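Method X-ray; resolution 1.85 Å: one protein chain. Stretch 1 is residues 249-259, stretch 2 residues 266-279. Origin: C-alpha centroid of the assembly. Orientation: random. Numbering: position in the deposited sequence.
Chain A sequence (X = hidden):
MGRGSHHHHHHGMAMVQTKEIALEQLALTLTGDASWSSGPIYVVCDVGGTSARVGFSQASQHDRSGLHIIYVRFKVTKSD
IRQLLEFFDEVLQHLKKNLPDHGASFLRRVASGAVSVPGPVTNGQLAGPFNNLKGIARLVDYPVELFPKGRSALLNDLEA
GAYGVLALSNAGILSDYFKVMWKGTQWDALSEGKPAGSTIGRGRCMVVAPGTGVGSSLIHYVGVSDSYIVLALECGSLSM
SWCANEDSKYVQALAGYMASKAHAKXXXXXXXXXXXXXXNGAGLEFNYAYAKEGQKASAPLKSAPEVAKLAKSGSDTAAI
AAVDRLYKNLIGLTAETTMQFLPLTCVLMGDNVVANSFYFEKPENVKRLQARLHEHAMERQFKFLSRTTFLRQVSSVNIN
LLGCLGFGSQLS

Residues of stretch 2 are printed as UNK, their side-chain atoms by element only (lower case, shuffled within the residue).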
ATOM      1  N   LYS A 249      15.248   0.684  25.672  1.00 35.50           N
ATOM      2  CA  LYS A 249      15.467  -0.418  26.597  1.00 34.17           C
ATOM      3  C   LYS A 249      14.354  -1.455  26.424  1.00 32.26           C
ATOM      4  O   LYS A 249      14.613  -2.657  26.449  1.00 32.37           O
ATOM      5  CB  LYS A 249      15.516   0.074  28.049  1.00 36.11           C
ATOM      6  CG  LYS A 249      16.723   0.963  28.394  1.00 43.84           C
ATOM      7  CD  LYS A 249      18.053   0.342  27.957  1.00 47.79           C
ATOM      8  CE  LYS A 249      19.250   0.992  28.665  1.00 52.58           C
ATOM      9  NZ  LYS A 249      19.391   0.558  30.090  1.00 60.73           N
ATOM     10  N   TYR A 250      13.127  -0.978  26.227  1.00 31.97           N
ATOM     11  CA  TYR A 250      11.988  -1.868  25.994  1.00 31.53           C
ATOM     12  C   TYR A 250      12.108  -2.644  24.692  1.00 32.96           C
ATOM     13  O   TYR A 250      11.888  -3.862  24.675  1.00 28.17           O
ATOM     14  CB  TYR A 250      10.652  -1.127  26.028  1.00 34.85           C
ATOM     15  CG  TYR A 250       9.502  -2.037  25.618  1.00 32.77           C
ATOM     16  CD1 TYR A 250       9.018  -3.021  26.484  1.00 31.10           C
ATOM     17  CD2 TYR A 250       8.941  -1.946  24.356  1.00 31.39           C
ATOM     18  CE1 TYR A 250       7.975  -3.875  26.106  1.00 30.54           C
ATOM     19  CE2 TYR A 250       7.895  -2.793  23.969  1.00 25.87           C
ATOM     20  CZ  TYR A 250       7.421  -3.745  24.844  1.00 29.02           C
ATOM     21  OH  TYR A 250       6.396  -4.572  24.437  1.00 26.56           O
ATOM     22  N   VAL A 251      12.446  -1.953  23.601  1.00 27.29           N
ATOM     23  CA  VAL A 251      12.588  -2.636  22.327  1.00 28.07           C
ATOM     24  C   VAL A 251      13.682  -3.679  22.448  1.00 28.40           C
ATOM     25  O   VAL A 251      13.555  -4.806  21.953  1.00 27.75           O
ATOM     26  CB  VAL A 251      12.898  -1.661  21.162  1.00 28.98           C
ATOM     27  CG1 VAL A 251      13.026  -2.436  19.864  1.00 25.05           C
ATOM     28  CG2 VAL A 251      11.810  -0.574  21.043  1.00 25.45           C
ATOM     29  N   GLN A 252      14.763  -3.296  23.124  1.00 30.73           N
ATOM     30  CA  GLN A 252      15.868  -4.215  23.371  1.00 31.38           C
ATOM     31  C   GLN A 252      15.400  -5.476  24.098  1.00 30.03           C
ATOM     32  O   GLN A 252      15.739  -6.608  23.715  1.00 29.69           O
ATOM     33  CB  GLN A 252      16.952  -3.536  24.214  1.00 32.89           C
ATOM     34  CG  GLN A 252      18.158  -4.444  24.470  1.00 33.73           C
ATOM     35  CD  GLN A 252      18.821  -4.904  23.181  1.00 36.66           C
ATOM     36  OE1 GLN A 252      19.664  -4.201  22.611  1.00 37.39           O
ATOM     37  NE2 GLN A 252      18.438  -6.079  22.710  1.00 34.16           N
ATOM     38  N   ALA A 253      14.632  -5.277  25.161  1.00 28.86           N
ATOM     39  CA  ALA A 253      14.172  -6.416  25.955  1.00 35.03           C
ATOM     40  C   ALA A 253      13.223  -7.277  25.134  1.00 31.10           C
ATOM     41  O   ALA A 253      13.251  -8.507  25.227  1.00 31.06           O
ATOM     42  CB  ALA A 253      13.514  -5.950  27.245  1.00 30.17           C
ATOM     43  N   LEU A 254      12.380  -6.626  24.329  1.00 29.97           N
ATOM     44  CA  LEU A 254      11.430  -7.356  23.482  1.00 29.56           C
ATOM     45  C   LEU A 254      12.177  -8.212  22.461  1.00 30.57           C
ATOM     46  O   LEU A 254      11.853  -9.373  22.255  1.00 31.17           O
ATOM     47  CB  LEU A 254      10.455  -6.392  22.780  1.00 30.29           C
ATOM     48  CG  LEU A 254       9.397  -7.063  21.903  1.00 31.36           C
ATOM     49  CD1 LEU A 254       8.562  -8.023  22.759  1.00 27.63           C
ATOM     50  CD2 LEU A 254       8.498  -6.043  21.194  1.00 26.41           C
ATOM     51  N   ALA A 255      13.197  -7.622  21.851  1.00 30.61           N
ATOM     52  CA  ALA A 255      14.031  -8.295  20.859  1.00 33.30           C
ATOM     53  C   ALA A 255      14.704  -9.548  21.428  1.00 32.18           C
ATOM     54  O   ALA A 255      14.703 -10.612  20.797  1.00 32.36           O
ATOM     55  CB  ALA A 255      15.087  -7.331  20.342  1.00 29.12           C
ATOM     56  N   GLY A 256      15.306  -9.403  22.601  1.00 36.00           N
ATOM     57  CA  GLY A 256      15.971 -10.520  23.257  1.00 36.77           C
ATOM     58  C   GLY A 256      14.986 -11.603  23.643  1.00 32.85           C
ATOM     59  O   GLY A 256      15.268 -12.802  23.527  1.00 37.14           O
ATOM     60  N   TYR A 257      13.819 -11.172  24.109  1.00 32.84           N
ATOM     61  CA  TYR A 257      12.731 -12.089  24.434  1.00 34.29           C
ATOM     62  C   TYR A 257      12.280 -12.866  23.207  1.00 35.34           C
ATOM     63  O   TYR A 257      12.115 -14.072  23.266  1.00 37.42           O
ATOM     64  CB  TYR A 257      11.564 -11.303  25.022  1.00 31.63           C
ATOM     65  CG  TYR A 257      10.350 -12.137  25.406  1.00 40.62           C
ATOM     66  CD1 TYR A 257      10.392 -13.007  26.491  1.00 41.32           C
ATOM     67  CD2 TYR A 257       9.155 -12.015  24.710  1.00 38.06           C
ATOM     68  CE1 TYR A 257       9.286 -13.750  26.860  1.00 42.37           C
ATOM     69  CE2 TYR A 257       8.037 -12.756  25.067  1.00 40.33           C
ATOM     70  CZ  TYR A 257       8.114 -13.628  26.144  1.00 41.83           C
ATOM     71  OH  TYR A 257       7.010 -14.366  26.512  1.00 45.32           O
ATOM     72  N   MET A 258      12.073 -12.167  22.092  1.00 37.05           N
ATOM     73  CA  MET A 258      11.643 -12.815  20.855  1.00 35.84           C
ATOM     74  C   MET A 258      12.690 -13.784  20.302  1.00 35.77           C
ATOM     75  O   MET A 258      12.361 -14.733  19.597  1.00 40.48           O
ATOM     76  CB  MET A 258      11.287 -11.763  19.798  1.00 38.05           C
ATOM     77  CG  MET A 258      10.040 -10.961  20.108  1.00 35.52           C
ATOM     78  SD  MET A 258       8.540 -11.958  19.925  1.00 37.44           S
ATOM     79  CE  MET A 258       8.211 -12.418  21.604  1.00 43.88           C
ATOM     80  N   ALA A 259      13.957 -13.545  20.607  1.00 35.16           N
ATOM     81  CA  ALA A 259      14.993 -14.496  20.201  1.00 42.15           C
ATOM     82  C   ALA A 259      15.029 -15.707  21.138  1.00 40.91           C
ATOM     83  O   ALA A 259      15.410 -16.806  20.729  1.00 47.50           O
ATOM     84  CB  ALA A 259      16.353 -13.823  20.137  1.00 39.08           C
ATOM     85  N   UNK A 266      18.522 -17.368  13.044  1.00 59.91           N
ATOM     86  CA  UNK A 266      19.621 -16.487  13.415  1.00 57.58           C
ATOM     87  C   UNK A 266      19.151 -15.179  14.028  1.00 51.33           C
ATOM     88  O   UNK A 266      19.654 -14.101  13.698  1.00 53.80           O
ATOM     89  N   UNK A 267      18.188 -15.292  14.939  1.00 52.10           N
ATOM     90  CA  UNK A 267      17.568 -14.157  15.595  1.00 48.61           C
ATOM     91  C   UNK A 267      18.401 -13.701  16.793  1.00 49.34           C
ATOM     92  O   UNK A 267      18.650 -14.475  17.718  1.00 45.55           O
ATOM     93  c   UNK A 267      14.637 -12.817  17.038  1.00 44.47           C
ATOM     94  c   UNK A 267      16.159 -14.546  16.031  1.00 44.86           C
ATOM     95  c   UNK A 267      14.990 -13.595  15.774  1.00 45.87           C
ATOM     96  c   UNK A 267      15.300 -12.640  14.626  1.00 38.86           C
ATOM     97  N   UNK A 268      18.848 -12.448  16.749  1.00 45.36           N
ATOM     98  CA  UNK A 268      19.621 -11.851  17.828  1.00 45.26           C
ATOM     99  C   UNK A 268      18.741 -10.935  18.649  1.00 42.40           C
ATOM    100  O   UNK A 268      17.590 -10.677  18.293  1.00 45.92           O
ATOM    101  c   UNK A 268      20.764 -10.992  17.258  1.00 47.09           C
ATOM    102  c   UNK A 268      21.954 -11.808  16.825  1.00 52.29           C
ATOM    103  o   UNK A 268      22.579 -12.441  17.706  1.00 53.53           O
ATOM    104  o   UNK A 268      22.274 -11.795  15.612  1.00 56.53           O
ATOM    105  N   UNK A 269      19.300 -10.426  19.740  1.00 39.40           N
ATOM    106  CA  UNK A 269      18.688  -9.307  20.425  1.00 37.74           C
ATOM    107  C   UNK A 269      19.131  -8.023  19.721  1.00 33.09           C
ATOM    108  O   UNK A 269      18.664  -6.930  20.055  1.00 32.71           O
ATOM    109  c   UNK A 269      19.081  -9.283  21.903  1.00 37.70           C
ATOM    110  o   UNK A 269      20.452  -8.981  22.073  1.00 40.13           O
ATOM    111  N   UNK A 270      20.027  -8.153  18.741  1.00 35.34           N
ATOM    112  CA  UNK A 270      20.440  -6.984  17.942  1.00 33.04           C
ATOM    113  C   UNK A 270      19.494  -6.739  16.772  1.00 35.38           C
ATOM    114  O   UNK A 270      19.584  -5.705  16.113  1.00 31.71           O
ATOM    115  c   UNK A 270      21.892  -7.079  17.405  1.00 34.88           C
ATOM    116  c   UNK A 270      22.865  -7.494  18.514  1.00 36.50           C
ATOM    117  o   UNK A 270      21.956  -8.005  16.310  1.00 38.30           O
ATOM    118  N   UNK A 271      18.599  -7.694  16.528  1.00 31.98           N
ATOM    119  CA  UNK A 271      17.608  -7.589  15.455  1.00 36.07           C
ATOM    120  C   UNK A 271      16.310  -6.973  15.985  1.00 32.17           C
ATOM    121  O   UNK A 271      15.744  -7.493  16.940  1.00 32.76           O
ATOM    122  c   UNK A 271      16.404  -8.858  13.641  1.00 33.57           C
ATOM    123  c   UNK A 271      18.518  -9.800  14.609  1.00 35.91           C
ATOM    124  c   UNK A 271      17.259  -8.982  14.898  1.00 36.25           C
ATOM    125  N   UNK A 272      15.824  -5.898  15.353  1.00 29.86           N
ATOM    126  CA  UNK A 272      14.567  -5.251  15.762  1.00 28.48           C
ATOM    127  C   UNK A 272      13.414  -6.251  15.789  1.00 28.44           C
ATOM    128  O   UNK A 272      13.331  -7.123  14.921  1.00 27.47           O
ATOM    129  c   UNK A 272      14.233  -4.097  14.847  1.00 30.82           C
ATOM    130  N   UNK A 273      12.538  -6.157  16.800  1.00 27.40           N
ATOM    131  CA  UNK A 273      11.377  -7.051  16.773  1.00 25.04           C
ATOM    132  C   UNK A 273      10.321  -6.386  15.918  1.00 28.21           C
ATOM    133  O   UNK A 273      10.441  -5.184  15.689  1.00 28.85           O
ATOM    134  c   UNK A 273      11.367  -5.783  18.818  1.00 29.85           C
ATOM    135  c   UNK A 273      12.573  -5.310  18.007  1.00 26.62           C
ATOM    136  c   UNK A 273      10.938  -7.104  18.236  1.00 25.26           C
ATOM    137  N   UNK A 274       9.326  -7.125  15.446  1.00 27.21           N
ATOM    138  CA  UNK A 274       8.303  -6.515  14.606  1.00 23.39           C
ATOM    139  C   UNK A 274       7.261  -5.806  15.471  1.00 28.45           C
ATOM    140  O   UNK A 274       7.089  -6.150  16.647  1.00 29.62           O
ATOM    141  c   UNK A 274       8.753  -8.182  12.820  1.00 26.72           C
ATOM    142  c   UNK A 274       7.678  -7.529  13.651  1.00 26.99           C
ATOM    143  c   UNK A 274       6.926  -8.635  14.416  1.00 26.51           C
ATOM    144  c   UNK A 274       6.315  -9.690  13.486  1.00 27.53           C
ATOM    145  N   UNK A 275       6.588  -4.806  14.907  1.00 24.87           N
ATOM    146  CA  UNK A 275       5.586  -4.041  15.653  1.00 26.11           C
ATOM    147  C   UNK A 275       4.528  -4.938  16.281  1.00 23.65           C
ATOM    148  O   UNK A 275       4.030  -4.658  17.369  1.00 23.86           O
ATOM    149  c   UNK A 275       5.329  -0.503  16.840  1.00 25.85           C
ATOM    150  c   UNK A 275       4.884  -3.034  14.742  1.00 26.23           C
ATOM    151  c   UNK A 275       6.276  -1.345  13.440  1.00 28.91           C
ATOM    152  c   UNK A 275       5.653   0.683  17.494  1.00 28.59           C
ATOM    153  c   UNK A 275       5.766  -0.692  15.524  1.00 29.35           C
ATOM    154  c   UNK A 275       6.423   1.680  16.859  1.00 27.26           C
ATOM    155  n   UNK A 275       6.824  -0.103  13.642  1.00 26.56           N
ATOM    156  c   UNK A 275       6.860   1.521  15.569  1.00 26.72           C
ATOM    157  c   UNK A 275       6.524   0.326  14.909  1.00 25.91           C
ATOM    158  c   UNK A 275       5.619  -1.753  14.561  1.00 25.43           C
ATOM    159  N   UNK A 276       4.172  -5.999  15.566  1.00 23.23           N
ATOM    160  CA  UNK A 276       3.172  -6.956  16.046  1.00 26.07           C
ATOM    161  C   UNK A 276       3.527  -7.491  17.428  1.00 27.45           C
ATOM    162  O   UNK A 276       2.655  -7.676  18.282  1.00 29.76           O
ATOM    163  o   UNK A 276       1.240 -10.413  13.826  1.00 37.31           O
ATOM    164  c   UNK A 276       2.412  -9.391  15.621  1.00 29.77           C
ATOM    165  c   UNK A 276       3.053  -8.120  15.055  1.00 27.08           C
ATOM    166  o   UNK A 276       3.118 -11.345  14.469  1.00 31.58           O
ATOM    167  c   UNK A 276       2.245 -10.462  14.564  1.00 29.81           C
ATOM    168  N   UNK A 277       4.816  -7.728  17.646  1.00 29.09           N
ATOM    169  CA  UNK A 277       5.276  -8.327  18.893  1.00 29.91           C
ATOM    170  C   UNK A 277       5.064  -7.416  20.106  1.00 30.51           C
ATOM    171  O   UNK A 277       5.041  -7.884  21.232  1.00 29.58           O
ATOM    172  c   UNK A 277       6.728  -8.754  18.775  1.00 31.49           C
ATOM    173  N   UNK A 278       4.907  -6.118  19.871  1.00 28.49           N
ATOM    174  CA  UNK A 278       4.659  -5.164  20.952  1.00 27.93           C
ATOM    175  C   UNK A 278       3.199  -4.761  21.063  1.00 26.52           C
ATOM    176  O   UNK A 278       2.866  -3.884  21.858  1.00 28.91           O
ATOM    177  c   UNK A 278       5.528  -3.904  20.765  1.00 24.29           C
ATOM    178  N   UNK A 279       2.322  -5.388  20.281  1.00 28.58           N
ATOM    179  CA  UNK A 279       0.938  -4.938  20.216  1.00 30.96           C
ATOM    180  C   UNK A 279      -0.087  -6.087  20.202  1.00 28.49           C
ATOM    181  O   UNK A 279      -1.290  -5.843  20.118  1.00 31.17           O
ATOM    182  c   UNK A 279       0.754  -4.002  19.003  1.00 28.97           C
ATOM    183  o   UNK A 279       1.343  -4.571  17.841  1.00 28.08           O
TER
HETATM  184  O   HOH W   1       4.271  -2.765  24.028  1.00 27.60           O

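Position 266 carries no side-chain atoms, so it is Gly 266, and it lies beyond reach of the helix 249-259. Position 267 has four carbons forked at the second, directed toward the helix; a fork tip packs on Ala 259 CB. This is Leu 267, whose CD1 lies 3.7 Å from Ala 259 CB and 3.9 Å from Met 258 C, over the last turn of the stretch.

At 268, two carbons end in a pair of oxygens and point away: Asp 268, which meets the helix through its backbone. Position 269 has one carbon and one oxygen, and the carbon packs against Gly 256, hence Ser 269. Ser 269 CB lies 3.6 Å from Gly 256 CA, and the two CA atoms are just 4.1 Å apart, a close approach at a residue with no side chain, although a CB there would have room. The Ser 269 carbonyl accepts the hydrogen bond of the contact, from Gln 252 NE2 to Ser 269 O at 2.8 Å. Gln 252 starts away from the loop, but its end comes back to it.

Position 270, one carbon bearing an oxygen and a carbon, is Thr 270, pointing away. Position 271, one carbon bearing two more, has a side chain that stays clear of the helix: Val 271, whose backbone O lies 3.5 Å from Ala 255 CB. The single carbon at 272 makes Ala 272, also turned away.

At 273 three carbons close a ring onto the backbone nitrogen and pack against Val 251 and Leu 254: Pro 273. It has the largest covered area in the contact, with CD 3.5 Å from Val 251 CG1 and CG 3.7 Å from Leu 254 CD2.

Position 274 has four carbons forked at the first, one arm two carbons long: Ile 274, facing away. Fused five- and six-membered rings with one nitrogen identify 275 as Trp 275, and three carbons ending in two oxygens identify 276 as Glu 276; neither touches the helix.

Positions 277 and 278 each have one carbon directed toward the helix, the first against Met 258 and Leu 254, the second against Leu 254 and the edge of the Tyr 250 ring, so they are Ala 277 and Ala 278. Ala 277 CB lies 3.9 Å from Met 258 SD; Ala 278 CB is 3.7 Å from Leu 254 CD2. A water donates to both Tyr 250 OH and Ala 278 O, each at 2.8 Å. Position 279, one carbon and one oxygen, is Ser 279, whose OG donates to Trp 275 O at 2.7 Å.

The contact brings small residues close to the helix, sets a proline against Val 251 and Leu 254, and satisfies a loop carbonyl with one side-chain hydrogen bond.

Stretch 2 (266-279) GLDSTVAPIWEAAS
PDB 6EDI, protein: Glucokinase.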